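Local coordinates for protein phosphoribosylaminoimidazole-succinocarboxamide synthase (Thermotoga maritima, PDB 1KUT) that catalyses the ATP-dependent joining of L-aspartate to a carboxylated aminoimidazole ribonucleotide, giving SAICAR in de novo purine biosynthesis, at residues K39-M51 / L183-R195. Residues are numbered along the deposited sequence; the frame is centred on the assembly and turned at random.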
# COMPACT_ATOMS: atom_id res chain seq x y z
N LYS B 39 19.61 27.37 -3.40
CA LYS B 39 19.01 26.12 -3.81
C LYS B 39 17.52 26.29 -4.23
O LYS B 39 17.02 25.57 -5.11
CB LYS B 39 19.18 25.11 -2.67
CG LYS B 39 18.54 23.75 -2.85
CD LYS B 39 17.16 23.74 -2.23
CE LYS B 39 16.62 22.34 -2.13
NZ LYS B 39 15.26 22.36 -1.56
N GLY B 40 16.83 27.26 -3.62
CA GLY B 40 15.44 27.50 -3.96
C GLY B 40 15.27 28.02 -5.37
O GLY B 40 14.35 27.63 -6.09
N SER B 41 16.17 28.91 -5.78
CA SER B 41 16.15 29.50 -7.11
C SER B 41 16.40 28.43 -8.16
O SER B 41 15.81 28.45 -9.25
CB SER B 41 17.24 30.57 -7.21
OG SER B 41 17.24 31.36 -6.02
N ILE B 42 17.29 27.51 -7.83
CA ILE B 42 17.65 26.41 -8.71
C ILE B 42 16.44 25.51 -8.96
O ILE B 42 16.12 25.20 -10.10
CB ILE B 42 18.82 25.58 -8.08
CG1 ILE B 42 20.15 26.27 -8.40
CG2 ILE B 42 18.79 24.14 -8.56
CD1 ILE B 42 21.37 25.60 -7.81
N CYS B 43 15.77 25.11 -7.89
CA CYS B 43 14.61 24.24 -8.01
C CYS B 43 13.42 24.93 -8.68
O CYS B 43 12.73 24.33 -9.50
CB CYS B 43 14.22 23.70 -6.62
SG CYS B 43 15.41 22.45 -5.96
N ALA B 44 13.21 26.20 -8.36
CA ALA B 44 12.12 26.95 -8.97
C ALA B 44 12.29 26.94 -10.47
O ALA B 44 11.36 26.62 -11.21
CB ALA B 44 12.10 28.40 -8.44
N GLU B 45 13.49 27.27 -10.94
CA GLU B 45 13.73 27.30 -12.38
C GLU B 45 13.69 25.93 -13.08
O GLU B 45 13.16 25.83 -14.18
CB GLU B 45 15.04 28.01 -12.69
CG GLU B 45 15.32 28.11 -14.17
CD GLU B 45 16.63 28.83 -14.45
OE1 GLU B 45 17.00 28.93 -15.65
OE2 GLU B 45 17.28 29.30 -13.47
N THR B 46 14.24 24.88 -12.48
CA THR B 46 14.17 23.60 -13.18
C THR B 46 12.71 23.12 -13.18
O THR B 46 12.27 22.47 -14.11
CB THR B 46 15.17 22.54 -12.60
OG1 THR B 46 14.49 21.62 -11.75
CG2 THR B 46 16.28 23.21 -11.84
N THR B 47 11.95 23.48 -12.15
CA THR B 47 10.54 23.10 -12.12
C THR B 47 9.82 23.77 -13.30
O THR B 47 9.10 23.12 -14.05
CB THR B 47 9.85 23.57 -10.81
OG1 THR B 47 10.42 22.86 -9.70
CG2 THR B 47 8.34 23.29 -10.85
N ALA B 48 10.04 25.08 -13.45
CA ALA B 48 9.42 25.87 -14.52
C ALA B 48 9.78 25.42 -15.92
O ALA B 48 8.97 25.49 -16.84
CB ALA B 48 9.79 27.32 -14.35
N ILE B 49 11.01 24.96 -16.10
CA ILE B 49 11.47 24.45 -17.38
C ILE B 49 10.76 23.12 -17.66
O ILE B 49 10.10 22.95 -18.68
CB ILE B 49 13.00 24.22 -17.34
CG1 ILE B 49 13.71 25.58 -17.37
CG2 ILE B 49 13.44 23.29 -18.47
CD1 ILE B 49 15.20 25.49 -17.53
N LEU B 50 10.89 22.18 -16.74
CA LEU B 50 10.24 20.89 -16.90
C LEU B 50 8.71 21.01 -17.12
O LEU B 50 8.18 20.46 -18.08
CB LEU B 50 10.55 20.01 -15.69
CG LEU B 50 11.82 19.12 -15.69
CD1 LEU B 50 12.73 19.42 -16.88
CD2 LEU B 50 12.55 19.27 -14.36
N MSE B 51 8.02 21.75 -16.27
CA MSE B 51 6.56 21.90 -16.39
C MSE B 51 6.09 22.60 -17.66
O MSE B 51 5.00 22.32 -18.17
CB MSE B 51 5.99 22.65 -15.19
CG MSE B 51 6.13 21.90 -13.90
SE MSE B 51 4.87 22.61 -12.62
CE MSE B 51 5.58 24.36 -12.37
N LEU B 183 -1.19 18.75 -12.21
CA LEU B 183 0.06 18.51 -11.53
C LEU B 183 0.43 19.75 -10.73
O LEU B 183 0.52 20.85 -11.27
CB LEU B 183 1.18 18.21 -12.54
CG LEU B 183 2.54 17.93 -11.90
CD1 LEU B 183 2.57 16.50 -11.36
CD2 LEU B 183 3.66 18.13 -12.90
N GLY B 184 0.60 19.59 -9.42
CA GLY B 184 0.99 20.71 -8.59
C GLY B 184 2.42 20.51 -8.16
O GLY B 184 3.25 19.97 -8.90
N ASP B 185 2.72 20.95 -6.95
CA ASP B 185 4.03 20.84 -6.35
C ASP B 185 5.18 21.27 -7.24
O ASP B 185 5.13 22.35 -7.82
CB ASP B 185 4.26 19.42 -5.85
CG ASP B 185 5.24 19.38 -4.68
OD1 ASP B 185 5.00 20.10 -3.69
OD2 ASP B 185 6.24 18.63 -4.74
N GLU B 186 6.22 20.45 -7.35
CA GLU B 186 7.38 20.81 -8.14
C GLU B 186 7.99 19.63 -8.91
O GLU B 186 7.43 18.53 -8.94
CB GLU B 186 8.45 21.42 -7.23
CG GLU B 186 9.12 20.43 -6.25
CD GLU B 186 10.18 21.08 -5.35
OE1 GLU B 186 9.81 21.68 -4.31
OE2 GLU B 186 11.38 21.00 -5.68
N ILE B 187 9.14 19.88 -9.54
CA ILE B 187 9.86 18.86 -10.28
C ILE B 187 11.33 19.21 -10.25
O ILE B 187 11.83 19.94 -11.11
CB ILE B 187 9.41 18.77 -11.75
CG1 ILE B 187 7.91 18.51 -11.85
CG2 ILE B 187 10.11 17.61 -12.41
CD1 ILE B 187 7.43 18.37 -13.29
N SER B 188 12.05 18.68 -9.26
CA SER B 188 13.47 18.98 -9.14
C SER B 188 14.16 17.82 -8.47
O SER B 188 13.53 16.82 -8.16
CB SER B 188 13.66 20.24 -8.30
OG SER B 188 13.22 19.99 -6.96
N PRO B 189 15.49 17.94 -8.25
CA PRO B 189 16.23 16.86 -7.59
C PRO B 189 15.58 16.46 -6.28
O PRO B 189 15.81 15.36 -5.78
CB PRO B 189 17.63 17.46 -7.43
CG PRO B 189 17.78 18.22 -8.73
CD PRO B 189 16.42 18.94 -8.81
N ASP B 190 14.77 17.35 -5.72
CA ASP B 190 14.08 17.03 -4.48
C ASP B 190 12.96 15.99 -4.69
O ASP B 190 12.57 15.31 -3.75
CB ASP B 190 13.44 18.28 -3.87
CG ASP B 190 14.43 19.14 -3.10
OD1 ASP B 190 13.97 20.07 -2.41
OD2 ASP B 190 15.64 18.89 -3.18
N THR B 191 12.46 15.86 -5.92
CA THR B 191 11.34 14.94 -6.18
C THR B 191 11.62 13.80 -7.13
O THR B 191 10.72 13.00 -7.42
CB THR B 191 10.09 15.70 -6.72
OG1 THR B 191 10.46 16.44 -7.89
CG2 THR B 191 9.56 16.67 -5.69
N PHE B 192 12.84 13.72 -7.63
CA PHE B 192 13.19 12.64 -8.53
C PHE B 192 14.66 12.26 -8.39
O PHE B 192 15.47 13.04 -7.88
CB PHE B 192 12.86 13.03 -9.99
CG PHE B 192 13.65 14.20 -10.54
CD1 PHE B 192 15.03 14.12 -10.73
CD2 PHE B 192 12.98 15.35 -10.98
CE1 PHE B 192 15.74 15.16 -11.35
CE2 PHE B 192 13.68 16.39 -11.61
CZ PHE B 192 15.07 16.29 -11.80
N ARG B 193 14.96 11.03 -8.81
CA ARG B 193 16.30 10.45 -8.78
C ARG B 193 16.71 10.30 -10.24
O ARG B 193 16.09 9.53 -10.99
CB ARG B 193 16.27 9.05 -8.15
CG ARG B 193 15.84 8.99 -6.69
CD ARG B 193 15.72 7.51 -6.28
NE ARG B 193 15.83 7.24 -4.85
CZ ARG B 193 15.05 7.78 -3.92
NH1 ARG B 193 14.10 8.65 -4.25
NH2 ARG B 193 15.22 7.44 -2.65
N LEU B 194 17.74 11.03 -10.65
CA LEU B 194 18.18 10.99 -12.04
C LEU B 194 19.64 10.56 -12.06
O LEU B 194 20.46 11.09 -11.30
CB LEU B 194 18.03 12.37 -12.66
CG LEU B 194 18.33 12.49 -14.15
CD1 LEU B 194 17.09 12.10 -14.95
CD2 LEU B 194 18.76 13.92 -14.47
N ARG B 195 19.97 9.62 -12.93
CA ARG B 195 21.34 9.13 -12.98
C ARG B 195 21.95 9.05 -14.37
O ARG B 195 21.25 8.91 -15.37
CB ARG B 195 21.41 7.76 -12.33
CG ARG B 195 22.82 7.24 -12.13
CD ARG B 195 22.81 6.14 -11.10
NE ARG B 195 21.93 6.50 -9.99
CZ ARG B 195 22.03 7.62 -9.28
NH1 ARG B 195 22.98 8.51 -9.55
NH2 ARG B 195 21.16 7.87 -8.30
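Thr-47 OG1 lies anti to its carbonyl carbon (chi1 -65°), facing Ile-187 N, and Lys-39 sends CG anti to its backbone N (chi1 176°) and then bends at chi2, which carries NZ to Asp-190. The Thr-47 hydroxyl donates to Cys-43 O at 2.7 Å from above the carbonyl plane, on the face opposite to Thr-47 N, and accepts a nearly straight bond from Ile-187 N (3.2 Å to OG1, 172° at the hydrogen). One hydroxyl thus links a helical carbonyl to a loop amide, and the two bonds together restrain its rotation. The preceding residue, Thr-46, gives a weak bond from OG1 to Ile-187 O (3.2 Å), so the N-H and C=O of Ile-187 are met by adjacent threonines. The Ile-187 side chain lies against Leu-50 and Met-51, one turn further along the helix: CG2 packs on Leu-50 CD2 at 3.5 Å, and CD1 reaches CG of Met-51, which is selenomethionine in this crystal, at 3.8 Å. Leu-50 CD2 also touches the edge of the Phe-192 ring at CE2. Toward the helix start, Cys-43 SG rests on Ser-188 CB (3.7 Å), while Ser-188 OG makes a very short bond to Glu-186 OE2; the other oxygen of that carboxylate, OE1, pairs with Lys-8. Lys-39 NZ meets the syn side of Asp-190 OD1 at 2.8 Å in a salt bridge. Asp-190 OD2 is taken by Tyr-217 of helix 214-229, and Lys-39 NZ also bonds Asp-24 O, so both charged ends have second partners. The whole is a buried helix-to-loop interface in the SAICAR synthetase fold, where helix 39-55, over most of its length, packs on the connection between strands 181-183 and 192-196, which both pair antiparallel with strand 164-175.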